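Local atomic coordinates of MdcA (Pseudomonas aeruginosa, PDB entry 5VIT), a protein that is the alpha subunit of malonate decarboxylase and probably transfers the acyl carrier protein from its acetyl thioester to malonate before decarboxylation. Residues G374-F379 with L439-Q444. Numbering follows the deposited sequence.
Sequences GRLAGF and LEVARQ
Val441 meets Gly374 and Leu376 from one side of helix 437-445, and the flat groups pair up within that helix. The guanidinium of Arg443 has Leu439 O 4.0 Å above one face, displaced toward the rim, and the carboxylate carbon of Glu440 at its edge, in plane. Arg443 NH1 makes a salt bridge to Glu440 OE2 at 2.8 Å, reaching that oxygen on its anti side and 25° out of the carboxylate plane. The other oxygen, Glu440 OE1, accepts a hydrogen bond from Gln444 NE2 at 2.8 Å, nearly straight (165°) and met nearly along its C-O axis. Two neighbours one turn along the helix thus grip both oxygens and limit rotation of the carboxylate.

The contact itself is slight, and its one apolar side-chain pair is Leu376 with Val441. Val441 points toward the loop, and with CG1 anti to the backbone N (chi1 173°) its two methyls divide the work. CG1 meets Leu376 CD1 at 4.3 Å, methyl to methyl, whereas CG2 approaches Gly374 N loosely, at 4.5 Å. Leu376 sits at the centre of an inverse gamma turn, closed by a weak bond from Ala377 N to Arg375 O. Ser110 OG is hydrogen-bonded to Leu376 O.

Through Leu376 the loop after strand 368-369 also touches Leu121 of helix 114-122 and Ile128 of strand 127-131, outermost in the parallel sheet of this chain. Helix 437-445 belongs to the long connection between 416-420 and 461-464, parallel neighbours in the mixed sheet; the contact brings that connection against the loop, in a chain of alpha/beta character.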
# COMPACT_ATOMS: atom_id res chain seq x y z
N GLY A 374 -33.56 -3.67 -7.02
CA GLY A 374 -34.44 -4.68 -7.61
C GLY A 374 -33.94 -6.10 -7.44
O GLY A 374 -34.67 -7.06 -7.72
N ARG A 375 -32.71 -6.26 -6.96
CA ARG A 375 -32.08 -7.57 -6.89
C ARG A 375 -31.75 -7.99 -5.46
O ARG A 375 -30.71 -7.60 -4.89
CB ARG A 375 -30.81 -7.59 -7.75
CG ARG A 375 -31.09 -7.49 -9.24
CD ARG A 375 -29.83 -7.53 -10.08
NE ARG A 375 -30.14 -7.81 -11.48
CZ ARG A 375 -30.59 -6.91 -12.35
NH1 ARG A 375 -30.78 -5.65 -11.98
NH2 ARG A 375 -30.85 -7.26 -13.60
N LEU A 376 -32.65 -8.79 -4.89
CA LEU A 376 -32.48 -9.30 -3.53
C LEU A 376 -31.62 -10.55 -3.55
O LEU A 376 -32.12 -11.67 -3.46
CB LEU A 376 -33.84 -9.59 -2.89
CG LEU A 376 -34.60 -8.34 -2.43
CD1 LEU A 376 -35.15 -7.56 -3.61
CD2 LEU A 376 -35.69 -8.72 -1.48
N ALA A 377 -30.32 -10.34 -3.69
CA ALA A 377 -29.37 -11.42 -3.60
C ALA A 377 -29.21 -11.84 -2.14
O ALA A 377 -29.22 -11.01 -1.23
CB ALA A 377 -28.03 -11.00 -4.20
N GLY A 378 -29.08 -13.14 -1.91
CA GLY A 378 -28.85 -13.64 -0.57
C GLY A 378 -27.40 -13.48 -0.16
O GLY A 378 -26.52 -13.32 -1.01
N PHE A 379 -27.16 -13.52 1.14
CA PHE A 379 -25.81 -13.36 1.67
C PHE A 379 -25.00 -14.65 1.57
O PHE A 379 -23.76 -14.62 1.49
CB PHE A 379 -25.85 -12.93 3.13
CG PHE A 379 -26.60 -11.67 3.38
CD1 PHE A 379 -26.44 -10.57 2.56
CD2 PHE A 379 -27.49 -11.59 4.45
CE1 PHE A 379 -27.14 -9.39 2.81
CE2 PHE A 379 -28.19 -10.41 4.70
CZ PHE A 379 -28.02 -9.32 3.88
N LEU A 439 -29.82 0.30 1.08
CA LEU A 439 -30.62 1.23 1.89
C LEU A 439 -32.01 1.43 1.29
O LEU A 439 -33.02 1.26 1.98
CB LEU A 439 -29.92 2.58 2.03
CG LEU A 439 -28.63 2.55 2.86
CD1 LEU A 439 -28.18 3.97 3.14
CD2 LEU A 439 -28.90 1.84 4.14
N GLU A 440 -32.06 1.75 -0.01
CA GLU A 440 -33.32 1.92 -0.73
C GLU A 440 -34.08 0.61 -0.88
O GLU A 440 -35.30 0.60 -0.84
CB GLU A 440 -33.08 2.53 -2.10
CG GLU A 440 -33.51 3.97 -2.18
CD GLU A 440 -34.95 4.17 -1.74
OE1 GLU A 440 -35.86 3.52 -2.31
OE2 GLU A 440 -35.17 4.98 -0.81
N VAL A 441 -33.37 -0.49 -1.06
CA VAL A 441 -34.04 -1.78 -1.11
C VAL A 441 -34.80 -2.05 0.20
O VAL A 441 -35.94 -2.54 0.19
CB VAL A 441 -33.05 -2.91 -1.38
CG1 VAL A 441 -33.74 -4.26 -1.26
CG2 VAL A 441 -32.46 -2.73 -2.77
N ALA A 442 -34.20 -1.69 1.33
CA ALA A 442 -34.85 -1.91 2.61
C ALA A 442 -36.12 -1.07 2.69
O ALA A 442 -37.18 -1.56 3.11
CB ALA A 442 -33.92 -1.60 3.76
N ARG A 443 -36.02 0.19 2.28
CA ARG A 443 -37.17 1.09 2.31
C ARG A 443 -38.29 0.57 1.40
O ARG A 443 -39.45 0.57 1.80
CB ARG A 443 -36.76 2.51 1.93
CG ARG A 443 -35.69 3.10 2.82
CD ARG A 443 -35.53 4.60 2.64
NE ARG A 443 -34.26 5.09 3.21
CZ ARG A 443 -33.20 5.46 2.48
NH1 ARG A 443 -33.23 5.41 1.15
NH2 ARG A 443 -32.09 5.90 3.09
N GLN A 444 -37.94 0.09 0.21
CA GLN A 444 -38.93 -0.42 -0.74
C GLN A 444 -39.53 -1.75 -0.30
O GLN A 444 -40.67 -2.06 -0.65
CB GLN A 444 -38.33 -0.58 -2.13
CG GLN A 444 -37.75 0.70 -2.70
CD GLN A 444 -38.81 1.68 -3.14
OE1 GLN A 444 -39.89 1.28 -3.60
NE2 GLN A 444 -38.53 2.97 -2.99